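Local coordinates for protein ORF10 (Moritella marina, PDB 6RIW) that forms the ketosynthase and chain length factor didomain of a polyunsaturated fatty acid synthase, and probably catalyses or supports condensation of acyl chains, at residues P468-G473 with Y762-A767; G744-V749 with S845-A850; E665-Y670 with S876-I881; A577-M582 with E686-A691. One frame throughout, in Å; residues are numbered along the deposited sequence.

Overall arrangement
All four contacts lie in the chain length factor-like second half of the didomain, away from the magnesium ion bound at Met1 and Lys286 in the first half. Contact 1 joins strands 469-478 and 763-772, and contacts 2 and 3 both touch it. Contact 2, with its centre about 11 Å away, sets helix 841-854 on strand 741-752, the neighbour of strand 469-478. Contact 3, about 16 Å from contact 1 between centres, brings helix 668-682 to strand 876-884, which pairs with strand 763-772. Contact 4 lies beyond strand 741-752, about 12 Å from contact 2 between centres, and does not touch contact 1. Tyr670 of contact 3 touches Ile846 of contact 2, and Val669 packs on Ala581 of contact 4.

Contact 1: residues P468-G473 with Y762-A767; sequences PLAIIG and YARIDA
In the thiolase-like fold of the second ketosynthase-type domain, Leu469 and Ile471 pair in antiparallel fashion with 762-767, joining the first strand of its N-terminal half to the first strand of its C-terminal half. The short strands run at 154°. Leu469 and Ile765 form a hydrogen-bonded pair: Leu469 N gives a 3.0 Å bond to Ile765 O, and Ile765 N returns one of 2.7 Å to Leu469 O. Further on, Ile471 N binds Ala763 O at 2.9 Å. Tyr762 N lies almost in line with the Ile471 carbonyl, 2.8 Å from its O, although the N-H is somewhat bent (156°).

Leu469, Ile471 and Ile765 turn their side chains to one face, toward helices 668-682 and 841-854. There the Ile471 and Ile765 chains cross at a slant, with Ile471 CD1 3.9 Å from Ile765 CG1. Ala470 and Arg764 use the other face, where Arg764 NE bonds Ser753.

The Tyr762 ring turns its edge to the backbone, CE2 lying 4.0 Å from Gly473 CA, while OH bonds Asp567 and the ring stacks with His889. An alanine here would probably leave Asp567 without this hydroxyl partner and open a gap beside Gly473. Beyond the pairing, Asp766 and Ala767 both face Ile881 in a classic beta bulge, within the layered sheets of the thiolase fold.

Contact 2: residues G744-V749 with S845-A850; sequences GAAAIV and SIIKTA
Ile748 and Ala746 meet Ile847 and Ile846 where a buried helix of the thiolase-like fold lies against a sheet: segment 845-850 belongs to helix 841-854, and segment 744-749 to strand 741-752. The short axes approach to 9.5 Å at 58°.

Between the segments the interaction is apolar. Ile847 carries most of it, its side chain and that of Ile748 lying alongside each other and running opposite ways. Ile847 CG1 stands anti to the carbonyl carbon (chi1 -70°) and lies 3.8 Å from Ile748 CG2. The end methyl, Ile847 CD1, presses on Ala746 CB at 3.5 Å, a tight contact between two methyl groups, and also lies near the carbonyl O of Ala747. More loosely, Ile748 CD1 reaches Ile846 CG2 at 4.2 Å. Alternation along the strand sets the faces: Ala746 and Ile748 point toward the helix, whereas the side chains of Ala745 and Ala747 touch helix 552-567.

Polar groups serve the helix and its surroundings rather than this interface. Lys848 NZ makes a salt bridge with Glu801 and a hydrogen bond with Ser828. Within the helix, Ser845 O accepts two bonds, from Thr849 N at 3.1 Å and from Thr849 OG1 at 2.8 Å, one donor on each side of the carbonyl plane.

Contact 3: residues E665-Y670 with S876-I881; sequences EENSVY and SCAHLI
Where helix 668-682 begins, between the sheets of the thiolase-like fold, Asn667 and Tyr670 meet Ser876, Ala878 and Leu880 of strand 876-884. The aromatic ring carries the apolar part. Leu880 CD1 sits over the centre of the Tyr670 ring, 3.6 Å from its centroid and 14° off the normal, a CH-pi contact on one face. Ala878 CB approaches the same ring obliquely, 3.5 Å from Tyr670 CD2. Tyr670 CB points toward the strand and CG stands anti to the carbonyl carbon (chi1 -57°); Ser845 and Ile846 of helix 841-854 also touch the side chain. An alanine in its place would probably open a gap between the two helices and the strand, with the Leu880 methyl deprived of its aromatic face.

One turn earlier, Asn667 sits at the N-cap position but makes no capping bond with its side chain. Its amide reaches across instead: ND2 lies 2.9 Å from Ser876 O in a weak, bent hydrogen bond (122° at the hydrogen), while Asn667 OD1 lies against Ala878 CB at 3.6 Å. Asp874 OD2 receives hydrogen bonds from both Asn667 ND2 and Ser876 OG and thus ties the two together. The turn before the helix is held by Glu665 O, which accepts Ser668 N at 3.0 Å and Ser668 OG at 2.7 Å. Adhesion here therefore rests chiefly on methyl groups against an aromatic ring, while a buried amide, bonded to a carboxylate and only weakly to Ser876 O, is probably held in its orientation at the helix start.

Contact 4: residues A577-M582 with E686-A691; sequences AVLVAM and EAVIIA
Ala581 N donates to Ala691 O at 2.8 Å, the shortest of five backbone bonds that join segments 577-582 and 686-691 as parallel strands, with their short axes 19° apart. The pattern alternates along them: Ala577 N binds Ala687 O, Ile689 N binds Ala577 O, Leu579 N binds Ile689 O and Ala691 N binds Leu579 O. Of these, the Leu579 N bond is nearly straight, 177° at the hydrogen and 2.9 Å to Ile689 O.

The side chains form two apolar faces. On one, the Leu579 and Val688 chains cross at a slant, and Val688 CG1 meets both CG and CD1 of Leu579 at 3.9 Å. Val688 CG2, anti to its carbonyl carbon, reaches Ala577 CB at 4.1 Å. On the other face Val578 CG2 lies 4.4 Å from Ile689 CD1, and Val580 CG2 the same distance from Ala691 CB.

Helix 668-682 covers the Val688 and Ile690 side, while helices 642-653 and 552-567 lie against the face of Val578, Val580, Ile689 and Ala691. Strand 659-663 continues the sheet beside 576-581, and the antiparallel strand 741-752 flanks 687-694.

Contact 1: residues P468-G473 with Y762-A767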
# COMPACT_ATOMS: atom_id res chain seq x y z
N PRO A 468 -17.29 9.94 -19.38
CA PRO A 468 -16.95 10.83 -18.26
C PRO A 468 -17.52 10.29 -16.95
O PRO A 468 -18.53 9.58 -16.92
CB PRO A 468 -17.60 12.16 -18.65
CG PRO A 468 -17.65 12.13 -20.14
CD PRO A 468 -17.89 10.68 -20.50
N LEU A 469 -16.85 10.63 -15.87
CA LEU A 469 -17.29 10.26 -14.54
C LEU A 469 -18.04 11.42 -13.93
O LEU A 469 -17.55 12.55 -13.98
CB LEU A 469 -16.09 9.90 -13.66
CG LEU A 469 -15.33 8.63 -14.02
CD1 LEU A 469 -14.00 8.64 -13.28
CD2 LEU A 469 -16.16 7.42 -13.61
N ALA A 470 -19.18 11.16 -13.31
CA ALA A 470 -19.90 12.20 -12.58
C ALA A 470 -19.55 12.12 -11.11
O ALA A 470 -19.64 11.05 -10.51
CB ALA A 470 -21.41 12.04 -12.77
N ILE A 471 -19.16 13.24 -10.51
CA ILE A 471 -18.94 13.32 -9.06
C ILE A 471 -20.28 13.64 -8.41
O ILE A 471 -20.84 14.71 -8.65
CB ILE A 471 -17.90 14.39 -8.70
CG1 ILE A 471 -16.57 14.13 -9.41
CG2 ILE A 471 -17.73 14.47 -7.18
CD1 ILE A 471 -15.53 15.31 -9.36
N ILE A 472 -20.79 12.71 -7.59
CA ILE A 472 -22.13 12.84 -7.00
C ILE A 472 -22.11 12.89 -5.48
O ILE A 472 -23.17 13.09 -4.87
CB ILE A 472 -23.06 11.71 -7.48
CG1 ILE A 472 -22.52 10.34 -7.03
CG2 ILE A 472 -23.14 11.72 -8.98
CD1 ILE A 472 -23.45 9.19 -7.35
N GLY A 473 -20.96 12.75 -4.84
CA GLY A 473 -20.93 12.82 -3.41
C GLY A 473 -19.52 13.20 -3.02
O GLY A 473 -18.59 12.75 -3.70
N TYR A 762 -22.06 17.24 -8.89
CA TYR A 762 -21.25 18.43 -8.64
C TYR A 762 -20.61 18.90 -9.93
O TYR A 762 -20.80 20.05 -10.35
CB TYR A 762 -20.17 18.15 -7.59
CG TYR A 762 -20.65 18.04 -6.15
CD1 TYR A 762 -20.79 19.17 -5.36
CD2 TYR A 762 -20.93 16.79 -5.59
CE1 TYR A 762 -21.19 19.08 -4.03
CE2 TYR A 762 -21.33 16.68 -4.26
CZ TYR A 762 -21.45 17.84 -3.49
OH TYR A 762 -21.87 17.72 -2.19
N ALA A 763 -19.84 18.02 -10.57
CA ALA A 763 -19.08 18.29 -11.78
C ALA A 763 -18.77 16.94 -12.40
O ALA A 763 -18.93 15.90 -11.76
CB ALA A 763 -17.78 19.07 -11.47
N ARG A 764 -18.36 16.95 -13.66
CA ARG A 764 -17.95 15.73 -14.35
C ARG A 764 -16.44 15.73 -14.51
O ARG A 764 -15.84 16.77 -14.80
CB ARG A 764 -18.60 15.62 -15.72
CG ARG A 764 -19.96 14.99 -15.62
CD ARG A 764 -20.67 14.91 -16.96
NE ARG A 764 -22.03 14.52 -16.63
CZ ARG A 764 -23.00 15.39 -16.38
NH1 ARG A 764 -24.21 14.95 -16.05
NH2 ARG A 764 -22.77 16.70 -16.50
N ILE A 765 -15.82 14.56 -14.36
CA ILE A 765 -14.44 14.36 -14.79
C ILE A 765 -14.49 13.90 -16.25
O ILE A 765 -14.83 12.75 -16.55
CB ILE A 765 -13.68 13.37 -13.91
CG1 ILE A 765 -13.79 13.77 -12.44
CG2 ILE A 765 -12.22 13.34 -14.35
CD1 ILE A 765 -13.10 12.78 -11.44
N ASP A 766 -14.13 14.80 -17.17
CA ASP A 766 -14.23 14.47 -18.58
C ASP A 766 -13.02 13.69 -19.08
O ASP A 766 -13.13 12.95 -20.06
CB ASP A 766 -14.39 15.75 -19.41
CG ASP A 766 -15.81 16.30 -19.36
OD1 ASP A 766 -16.76 15.52 -19.12
OD2 ASP A 766 -15.98 17.52 -19.56
N ALA A 767 -11.87 13.84 -18.43
CA ALA A 767 -10.69 13.13 -18.90
C ALA A 767 -9.64 13.12 -17.81
O ALA A 767 -9.52 14.09 -17.05
CB ALA A 767 -10.11 13.79 -20.16

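Contact 2: residues G744-V749 with S845-A850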
# COMPACT_ATOMS: atom_id res chain seq x y z
N GLY A 744 -4.75 15.94 5.91
CA GLY A 744 -6.16 15.67 6.01
C GLY A 744 -6.58 14.49 5.15
O GLY A 744 -5.77 13.63 4.81
N ALA A 745 -7.87 14.45 4.85
CA ALA A 745 -8.50 13.31 4.19
C ALA A 745 -9.72 13.83 3.45
O ALA A 745 -10.31 14.84 3.84
CB ALA A 745 -8.90 12.22 5.20
N ALA A 746 -10.08 13.16 2.36
CA ALA A 746 -11.27 13.57 1.63
C ALA A 746 -11.73 12.40 0.78
O ALA A 746 -10.98 11.44 0.56
CB ALA A 746 -11.00 14.83 0.78
N ALA A 747 -12.98 12.48 0.30
CA ALA A 747 -13.52 11.38 -0.48
C ALA A 747 -14.54 11.90 -1.47
O ALA A 747 -15.16 12.96 -1.25
CB ALA A 747 -14.17 10.30 0.42
N ILE A 748 -14.68 11.17 -2.58
CA ILE A 748 -15.69 11.46 -3.59
C ILE A 748 -16.34 10.14 -4.00
O ILE A 748 -15.77 9.06 -3.84
CB ILE A 748 -15.12 12.17 -4.85
CG1 ILE A 748 -14.09 11.31 -5.57
CG2 ILE A 748 -14.60 13.56 -4.50
CD1 ILE A 748 -13.60 11.96 -6.91
N VAL A 749 -17.56 10.25 -4.50
CA VAL A 749 -18.28 9.13 -5.09
C VAL A 749 -18.44 9.45 -6.56
O VAL A 749 -18.87 10.55 -6.91
CB VAL A 749 -19.66 8.92 -4.44
CG1 VAL A 749 -20.42 7.82 -5.18
CG2 VAL A 749 -19.53 8.61 -2.94
N SER A 845 -7.33 19.01 -4.87
CA SER A 845 -7.50 19.75 -6.12
C SER A 845 -8.83 19.42 -6.80
O SER A 845 -9.49 20.31 -7.35
CB SER A 845 -6.37 19.43 -7.09
OG SER A 845 -5.12 19.76 -6.54
N ILE A 846 -9.18 18.13 -6.84
CA ILE A 846 -10.44 17.74 -7.48
C ILE A 846 -11.62 18.35 -6.75
O ILE A 846 -12.56 18.88 -7.37
CB ILE A 846 -10.54 16.20 -7.55
CG1 ILE A 846 -9.63 15.67 -8.66
CG2 ILE A 846 -12.02 15.77 -7.80
CD1 ILE A 846 -9.52 14.12 -8.72
N ILE A 847 -11.60 18.31 -5.42
CA ILE A 847 -12.76 18.79 -4.67
C ILE A 847 -12.89 20.32 -4.76
O ILE A 847 -14.00 20.84 -4.94
CB ILE A 847 -12.69 18.31 -3.21
CG1 ILE A 847 -12.95 16.79 -3.21
CG2 ILE A 847 -13.74 19.07 -2.32
CD1 ILE A 847 -12.99 16.18 -1.82
N LYS A 848 -11.77 21.06 -4.64
CA LYS A 848 -11.83 22.50 -4.90
C LYS A 848 -12.46 22.78 -6.26
O LYS A 848 -13.36 23.63 -6.39
CB LYS A 848 -10.43 23.13 -4.87
CG LYS A 848 -10.43 24.57 -5.42
CD LYS A 848 -9.02 25.18 -5.51
CE LYS A 848 -9.00 26.47 -6.35
NZ LYS A 848 -7.61 26.99 -6.51
N THR A 849 -11.97 22.09 -7.29
CA THR A 849 -12.42 22.33 -8.66
C THR A 849 -13.88 21.95 -8.82
O THR A 849 -14.67 22.69 -9.43
CB THR A 849 -11.54 21.55 -9.63
OG1 THR A 849 -10.18 21.97 -9.49
CG2 THR A 849 -11.99 21.74 -11.08
N ALA A 850 -14.28 20.79 -8.27
CA ALA A 850 -15.69 20.39 -8.36
C ALA A 850 -16.61 21.37 -7.64
O ALA A 850 -17.70 21.66 -8.13
CB ALA A 850 -15.87 18.98 -7.80

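Contact 3: residues E665-Y670 with S876-I881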
# COMPACT_ATOMS: atom_id res chain seq x y z
N GLU A 665 2.27 7.87 -5.07
CA GLU A 665 2.88 9.12 -4.55
C GLU A 665 1.87 10.25 -4.75
O GLU A 665 0.66 10.06 -4.50
CB GLU A 665 4.24 9.33 -5.22
CG GLU A 665 5.25 8.18 -4.97
CD GLU A 665 5.43 7.88 -3.49
OE1 GLU A 665 5.44 8.84 -2.67
OE2 GLU A 665 5.53 6.68 -3.12
N GLU A 666 2.30 11.45 -5.16
CA GLU A 666 1.34 12.55 -5.26
C GLU A 666 0.24 12.26 -6.27
O GLU A 666 -0.86 12.80 -6.16
CB GLU A 666 2.05 13.86 -5.64
CG GLU A 666 2.94 14.42 -4.52
CD GLU A 666 4.41 13.98 -4.65
OE1 GLU A 666 4.66 12.81 -5.04
OE2 GLU A 666 5.31 14.79 -4.33
N ASN A 667 0.51 11.40 -7.27
CA ASN A 667 -0.50 11.06 -8.27
C ASN A 667 -1.41 9.90 -7.83
O ASN A 667 -2.16 9.37 -8.66
CB ASN A 667 0.17 10.76 -9.61
CG ASN A 667 0.56 12.04 -10.35
OD1 ASN A 667 -0.17 13.03 -10.31
ND2 ASN A 667 1.74 12.05 -10.96
N SER A 668 -1.41 9.54 -6.55
CA SER A 668 -2.25 8.43 -6.10
C SER A 668 -3.72 8.61 -6.48
O SER A 668 -4.36 7.69 -6.99
CB SER A 668 -2.13 8.28 -4.58
OG SER A 668 -0.83 7.87 -4.18
N VAL A 669 -4.28 9.79 -6.21
CA VAL A 669 -5.71 10.01 -6.47
C VAL A 669 -6.00 9.97 -7.96
O VAL A 669 -7.03 9.43 -8.39
CB VAL A 669 -6.18 11.33 -5.84
CG1 VAL A 669 -7.61 11.68 -6.35
CG2 VAL A 669 -6.19 11.23 -4.31
N TYR A 670 -5.13 10.56 -8.79
CA TYR A 670 -5.39 10.54 -10.23
C TYR A 670 -5.28 9.13 -10.81
O TYR A 670 -6.04 8.78 -11.72
CB TYR A 670 -4.44 11.53 -10.93
CG TYR A 670 -4.55 12.96 -10.39
CD1 TYR A 670 -5.76 13.46 -9.95
CD2 TYR A 670 -3.43 13.78 -10.31
CE1 TYR A 670 -5.87 14.77 -9.45
CE2 TYR A 670 -3.53 15.09 -9.80
CZ TYR A 670 -4.75 15.57 -9.39
OH TYR A 670 -4.84 16.86 -8.89
N SER A 876 5.57 10.96 -13.23
CA SER A 876 4.66 11.08 -14.36
C SER A 876 3.82 12.34 -14.17
O SER A 876 3.65 12.85 -13.06
CB SER A 876 3.78 9.83 -14.54
OG SER A 876 2.93 9.67 -13.43
N CYS A 877 3.37 12.88 -15.28
CA CYS A 877 2.48 14.03 -15.26
C CYS A 877 1.06 13.54 -15.47
O CYS A 877 0.80 12.76 -16.40
CB CYS A 877 2.87 15.03 -16.33
SG CYS A 877 1.68 16.38 -16.37
N ALA A 878 0.15 13.96 -14.61
CA ALA A 878 -1.27 13.73 -14.77
C ALA A 878 -1.93 15.04 -15.18
O ALA A 878 -1.55 16.12 -14.71
CB ALA A 878 -1.91 13.21 -13.46
N HIS A 879 -2.91 14.95 -16.08
CA HIS A 879 -3.69 16.12 -16.46
C HIS A 879 -5.16 15.74 -16.55
O HIS A 879 -5.50 14.72 -17.17
CB HIS A 879 -3.20 16.70 -17.79
CG HIS A 879 -3.37 18.18 -17.92
ND1 HIS A 879 -2.49 19.09 -17.35
CD2 HIS A 879 -4.30 18.92 -18.58
CE1 HIS A 879 -2.90 20.32 -17.64
NE2 HIS A 879 -3.99 20.24 -18.39
N LEU A 880 -6.02 16.53 -15.92
CA LEU A 880 -7.45 16.23 -15.87
C LEU A 880 -8.24 17.41 -16.40
O LEU A 880 -7.84 18.57 -16.23
CB LEU A 880 -7.93 15.95 -14.45
CG LEU A 880 -7.39 14.71 -13.75
CD1 LEU A 880 -6.04 15.02 -13.14
CD2 LEU A 880 -8.37 14.28 -12.65
N ILE A 881 -9.38 17.12 -17.02
CA ILE A 881 -10.35 18.14 -17.40
C ILE A 881 -11.64 17.85 -16.66
O ILE A 881 -12.18 16.74 -16.78
CB ILE A 881 -10.61 18.16 -18.92
CG1 ILE A 881 -9.32 18.39 -19.72
CG2 ILE A 881 -11.69 19.19 -19.23
CD1 ILE A 881 -8.64 19.76 -19.43

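Contact 4: residues A577-M582 with E686-A691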
# COMPACT_ATOMS: atom_id res chain seq x y z
N ALA A 577 -17.24 -0.41 -5.30
CA ALA A 577 -15.81 -0.49 -5.01
C ALA A 577 -15.34 0.68 -4.14
O ALA A 577 -15.89 1.78 -4.18
CB ALA A 577 -15.00 -0.53 -6.31
N VAL A 578 -14.31 0.42 -3.34
CA VAL A 578 -13.71 1.44 -2.47
C VAL A 578 -12.22 1.48 -2.78
O VAL A 578 -11.52 0.47 -2.60
CB VAL A 578 -13.95 1.14 -0.98
CG1 VAL A 578 -13.37 2.25 -0.11
CG2 VAL A 578 -15.47 1.01 -0.67
N LEU A 579 -11.74 2.61 -3.29
CA LEU A 579 -10.32 2.79 -3.59
C LEU A 579 -9.78 3.85 -2.65
O LEU A 579 -10.36 4.94 -2.55
CB LEU A 579 -10.11 3.23 -5.05
CG LEU A 579 -10.81 2.40 -6.13
CD1 LEU A 579 -10.50 3.01 -7.47
CD2 LEU A 579 -10.34 0.94 -6.09
N VAL A 580 -8.71 3.54 -1.93
CA VAL A 580 -8.14 4.52 -1.00
C VAL A 580 -6.76 4.92 -1.51
O VAL A 580 -5.82 4.12 -1.49
CB VAL A 580 -8.07 3.98 0.43
CG1 VAL A 580 -7.46 5.02 1.37
CG2 VAL A 580 -9.48 3.57 0.92
N ALA A 581 -6.63 6.18 -1.92
CA ALA A 581 -5.34 6.75 -2.28
C ALA A 581 -4.56 7.09 -1.01
O ALA A 581 -5.06 7.82 -0.15
CB ALA A 581 -5.53 8.00 -3.13
N MET A 582 -3.36 6.55 -0.88
CA MET A 582 -2.61 6.76 0.35
C MET A 582 -1.17 6.36 0.11
O MET A 582 -0.84 5.76 -0.92
CB MET A 582 -3.23 5.96 1.51
CG MET A 582 -3.41 4.45 1.19
SD MET A 582 -1.87 3.47 1.34
CE MET A 582 -1.86 3.17 3.13
N GLU A 686 -21.43 -0.65 -9.58
CA GLU A 686 -22.41 0.42 -9.73
C GLU A 686 -21.87 1.81 -9.38
O GLU A 686 -22.35 2.82 -9.91
CB GLU A 686 -23.62 0.15 -8.83
CG GLU A 686 -24.34 -1.15 -9.14
CD GLU A 686 -25.25 -1.60 -7.99
OE1 GLU A 686 -25.85 -0.72 -7.32
OE2 GLU A 686 -25.35 -2.84 -7.76
N ALA A 687 -20.92 1.88 -8.45
CA ALA A 687 -20.32 3.15 -8.05
C ALA A 687 -18.94 2.86 -7.49
O ALA A 687 -18.64 1.72 -7.13
CB ALA A 687 -21.14 3.90 -7.00
N VAL A 688 -18.11 3.90 -7.41
CA VAL A 688 -16.78 3.78 -6.82
C VAL A 688 -16.59 4.92 -5.85
O VAL A 688 -16.83 6.09 -6.19
CB VAL A 688 -15.67 3.80 -7.89
CG1 VAL A 688 -14.28 3.81 -7.23
CG2 VAL A 688 -15.81 2.62 -8.86
N ILE A 689 -16.23 4.59 -4.61
CA ILE A 689 -15.81 5.58 -3.63
C ILE A 689 -14.31 5.74 -3.81
O ILE A 689 -13.58 4.74 -3.74
CB ILE A 689 -16.14 5.14 -2.20
CG1 ILE A 689 -17.64 4.91 -2.04
CG2 ILE A 689 -15.63 6.16 -1.21
CD1 ILE A 689 -18.05 4.54 -0.62
N ILE A 690 -13.85 6.96 -4.04
CA ILE A 690 -12.41 7.23 -4.03
C ILE A 690 -12.12 8.08 -2.80
O ILE A 690 -12.56 9.23 -2.73
CB ILE A 690 -11.92 7.93 -5.29
CG1 ILE A 690 -12.30 7.10 -6.53
CG2 ILE A 690 -10.37 8.11 -5.19
CD1 ILE A 690 -11.89 7.75 -7.85
N ALA A 691 -11.43 7.51 -1.82
CA ALA A 691 -11.06 8.26 -0.63
C ALA A 691 -9.55 8.47 -0.65
O ALA A 691 -8.79 7.80 -1.37
CB ALA A 691 -11.49 7.53 0.65